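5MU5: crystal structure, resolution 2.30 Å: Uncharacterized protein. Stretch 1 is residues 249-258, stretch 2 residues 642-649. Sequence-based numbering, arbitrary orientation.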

# COMPACT_ATOMS: atom_id res chain seq x y z
N THR A 249 15.70 -9.12 -4.27
CA THR A 249 16.45 -10.06 -3.47
C THR A 249 17.81 -10.33 -4.11
O THR A 249 18.79 -10.49 -3.38
N ARG A 250 17.90 -10.36 -5.44
CA ARG A 250 19.20 -10.52 -6.11
C ARG A 250 20.11 -9.31 -5.83
O ARG A 250 21.28 -9.45 -5.49
N ALA A 251 19.56 -8.11 -5.99
CA ALA A 251 20.31 -6.89 -5.70
C ALA A 251 20.84 -6.93 -4.28
O ALA A 251 22.03 -6.75 -4.05
N SER A 252 19.96 -7.20 -3.33
CA SER A 252 20.33 -7.21 -1.92
C SER A 252 21.35 -8.29 -1.63
O SER A 252 22.30 -8.05 -0.90
N TYR A 253 21.16 -9.46 -2.22
CA TYR A 253 22.08 -10.57 -2.06
C TYR A 253 23.47 -10.11 -2.49
O TYR A 253 24.42 -10.24 -1.73
N LYS A 254 23.58 -9.55 -3.69
CA LYS A 254 24.88 -9.14 -4.22
C LYS A 254 25.47 -7.98 -3.46
O LYS A 254 26.66 -7.91 -3.29
N ASN A 255 24.63 -7.07 -3.01
CA ASN A 255 25.11 -5.94 -2.23
C ASN A 255 25.73 -6.35 -0.90
O ASN A 255 26.63 -5.68 -0.42
N MET A 256 25.25 -7.43 -0.31
CA MET A 256 25.69 -7.80 1.03
C MET A 256 26.64 -8.97 1.11
O MET A 256 27.23 -9.18 2.16
N ARG A 257 26.76 -9.73 0.03
CA ARG A 257 27.57 -10.92 -0.06
C ARG A 257 29.03 -10.66 0.33
O ARG A 257 29.54 -11.30 1.24
N ASP A 258 29.65 -9.72 -0.37
CA ASP A 258 31.09 -9.45 -0.31
C ASP A 258 31.39 -8.02 0.08
O ASP A 258 30.51 -7.18 0.18
N TRP A 642 15.25 -22.44 -10.34
CA TRP A 642 16.27 -21.94 -11.24
C TRP A 642 16.91 -20.63 -10.74
O TRP A 642 18.12 -20.44 -10.84
N TYR A 643 16.08 -19.73 -10.20
CA TYR A 643 16.56 -18.43 -9.73
C TYR A 643 17.48 -18.55 -8.55
O TYR A 643 18.53 -17.92 -8.53
N PHE A 644 17.09 -19.34 -7.55
CA PHE A 644 17.92 -19.54 -6.38
C PHE A 644 19.21 -20.28 -6.70
O PHE A 644 20.24 -20.00 -6.08
N ASP A 645 19.18 -21.20 -7.67
CA ASP A 645 20.40 -21.86 -8.12
C ASP A 645 21.40 -20.89 -8.78
O ASP A 645 22.59 -21.11 -8.68
N ASN A 646 20.92 -19.82 -9.41
CA ASN A 646 21.77 -18.91 -10.17
C ASN A 646 21.83 -17.48 -9.67
O ASN A 646 22.32 -16.59 -10.39
N ILE A 647 21.33 -17.25 -8.46
CA ILE A 647 21.21 -15.89 -7.92
C ILE A 647 22.53 -15.10 -7.98
O ILE A 647 22.54 -13.91 -8.31
N GLU A 648 23.64 -15.79 -7.73
CA GLU A 648 24.97 -15.18 -7.70
C GLU A 648 25.52 -14.93 -9.11
O GLU A 648 26.24 -13.95 -9.35
N ALA A 649 25.17 -15.80 -10.04
CA ALA A 649 25.75 -15.77 -11.38
C ALA A 649 25.15 -14.73 -12.33
O ALA A 649 25.80 -14.36 -13.31

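Stretch 1 is helical through most of its length, and the residues it offers to stretch 2, Thr249, Arg250, Tyr253, Lys254 and Arg257, recur at the three- and four-residue spacing that places side chains along one side of a helix. Ala251, Ser252, Asn255 and Met256 make no contact here.

Stretch 2 enters as a helix, and its first residue, Trp642, stays out of reach. Tyr643 makes the first contact. Its CA-to-CB bond points sideways, but with chi1 in t the end of the side chain comes nearer to the start of stretch 1, so that OH of Tyr643 lies 3.4 Å from CB of Thr249 and 3.8 Å from CB of Arg250, the latter near the plane of the ring. OH of Tyr643 also comes within 3.1 Å of the backbone N of Arg250, but the angle is too poor for a hydrogen bond; the hydroxyl is satisfied elsewhere in the structure. Proximity alone, then, is not pairing. Phe644, in m, also comes nearer at its end, but CE1 of Phe644 stays 5.0 Å from CG2 of Thr249, too far to count as a contact, while Asp645 and Asn646 do not reach the other stretch.

Ile647 is the apolar center of the contact. Its CA-to-CB bond points toward stretch 1, and its backbone comes close to that of Arg250, with 6.0 Å between the CA atoms of Ile647 and Arg250. With chi1 and chi2 both t, CD1 of Ile647 reaches to 4.1 Å from CG2 of Thr249, an m rotamer, while CG2 of Ile647 sits over one face of the Tyr253 ring, 3.8 Å from CE2 of Tyr253, in a CH-pi contact. The backbone is used as well: O of Ile647 lies 3.7 Å from CG of Arg250. Arg250 is t, t, p along its first three chi angles, and its end leads away, yet a water links the two residues, accepting from NH1 of Arg250 at 2.9 Å and donating to O of Ile647 at 2.9 Å.

Glu648 supplies the polar anchor. Its CA-to-CB bond points sideways, and the t, t side chain brings OE2 to the edge of the Tyr253 ring, where OH of Tyr253, itself a t rotamer, donates to OE2 of Glu648 at 2.7 Å. NE of Arg257 donates to OE2 of Glu648 at 3.1 Å within a salt bridge, so one carboxylate oxygen gathers two donors from neighboring turns of the helix. Lys254 uses the main chain instead: three m angles and a final t bring NZ of Lys254 to O of Glu648, a 2.9 Å hydrogen bond. Ala649 points away and closes the stretch without contact.

The rule is economical: Tyr253 offers its ring face to isoleucine and its hydroxyl to glutamate.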

# COMPACT_ATOMS: atom_id res chain seq x y z
CB THR A 249 15.64 -11.37 -3.26
OG1 THR A 249 14.51 -11.09 -2.43
CG2 THR A 249 16.45 -12.43 -2.58
CB ARG A 250 19.03 -10.69 -7.61
CG ARG A 250 20.34 -10.90 -8.36
CD ARG A 250 20.20 -10.52 -9.82
NE ARG A 250 20.13 -9.07 -9.95
CZ ARG A 250 21.19 -8.27 -10.03
NH1 ARG A 250 22.42 -8.76 -10.01
NH2 ARG A 250 21.00 -6.96 -10.12
CB ALA A 251 19.43 -5.64 -5.90
CB SER A 252 19.09 -7.39 -1.05
OG SER A 252 19.42 -7.19 0.32
CB TYR A 253 21.63 -11.75 -2.92
CG TYR A 253 22.56 -12.95 -2.94
CD1 TYR A 253 23.75 -12.91 -3.65
CD2 TYR A 253 22.21 -14.14 -2.29
CE1 TYR A 253 24.60 -14.00 -3.68
CE2 TYR A 253 23.05 -15.23 -2.32
CZ TYR A 253 24.24 -15.15 -3.02
OH TYR A 253 25.08 -16.23 -3.08
CB LYS A 254 24.77 -8.74 -5.68
CG LYS A 254 24.25 -9.83 -6.58
CD LYS A 254 25.19 -10.99 -6.70
CE LYS A 254 26.39 -10.60 -7.52
NZ LYS A 254 27.26 -11.78 -7.72
CB ASN A 255 23.96 -4.97 -1.96
CG ASN A 255 23.68 -4.07 -3.14
OD1 ASN A 255 24.59 -3.76 -3.91
ND2 ASN A 255 22.43 -3.62 -3.28
CB MET A 256 24.47 -8.12 1.86
CG MET A 256 23.68 -6.88 2.20
SD MET A 256 22.16 -7.39 2.96
CE MET A 256 22.78 -8.08 4.51
CB ARG A 257 27.54 -11.46 -1.50
CG ARG A 257 28.30 -12.76 -1.73
CD ARG A 257 27.56 -13.91 -1.08
NE ARG A 257 28.33 -15.13 -1.08
CZ ARG A 257 29.26 -15.45 -0.18
NH1 ARG A 257 29.56 -14.62 0.82
NH2 ARG A 257 29.90 -16.61 -0.28
CB ASP A 258 31.70 -9.56 -1.72
CG ASP A 258 31.48 -10.90 -2.37
OD1 ASP A 258 32.23 -11.85 -2.08
OD2 ASP A 258 30.57 -10.98 -3.22
CB TRP A 642 15.65 -21.72 -12.62
CG TRP A 642 16.48 -20.95 -13.57
CD1 TRP A 642 17.48 -21.44 -14.34
CD2 TRP A 642 16.37 -19.56 -13.88
NE1 TRP A 642 18.01 -20.43 -15.11
CE2 TRP A 642 17.35 -19.26 -14.84
CE3 TRP A 642 15.53 -18.52 -13.43
CZ2 TRP A 642 17.52 -17.98 -15.38
CZ3 TRP A 642 15.71 -17.24 -13.96
CH2 TRP A 642 16.70 -16.99 -14.93
CB TYR A 643 15.38 -17.53 -9.37
CG TYR A 643 15.72 -16.36 -8.49
CD1 TYR A 643 16.24 -15.20 -9.02
CD2 TYR A 643 15.49 -16.42 -7.13
CE1 TYR A 643 16.55 -14.12 -8.21
CE2 TYR A 643 15.77 -15.34 -6.31
CZ TYR A 643 16.31 -14.19 -6.85
OH TYR A 643 16.59 -13.11 -6.03
CB PHE A 644 17.14 -20.18 -5.22
CG PHE A 644 16.33 -19.18 -4.44
CD1 PHE A 644 16.94 -18.36 -3.51
CD2 PHE A 644 14.98 -19.01 -4.69
CE1 PHE A 644 16.21 -17.41 -2.82
CE2 PHE A 644 14.24 -18.06 -4.00
CZ PHE A 644 14.86 -17.26 -3.06
CB ASP A 645 20.08 -22.98 -9.10
CG ASP A 645 19.58 -24.24 -8.42
OD1 ASP A 645 19.81 -24.40 -7.20
OD2 ASP A 645 18.96 -25.09 -9.09
CB ASN A 646 21.27 -18.87 -11.61
CG ASN A 646 21.34 -20.21 -12.28
OD1 ASN A 646 20.37 -20.68 -12.86
ND2 ASN A 646 22.49 -20.85 -12.19
CB ILE A 647 20.56 -15.90 -6.51
CG1 ILE A 647 20.22 -14.47 -6.08
CG2 ILE A 647 21.45 -16.59 -5.49
CD1 ILE A 647 19.26 -14.40 -4.91
CB GLU A 648 25.93 -16.11 -6.92
CG GLU A 648 27.13 -15.43 -6.29
CD GLU A 648 27.77 -16.28 -5.20
OE1 GLU A 648 28.43 -17.28 -5.52
OE2 GLU A 648 27.61 -15.94 -4.00
CB ALA A 649 25.68 -17.15 -12.01
O HOH W 1 23.32 -11.47 -9.64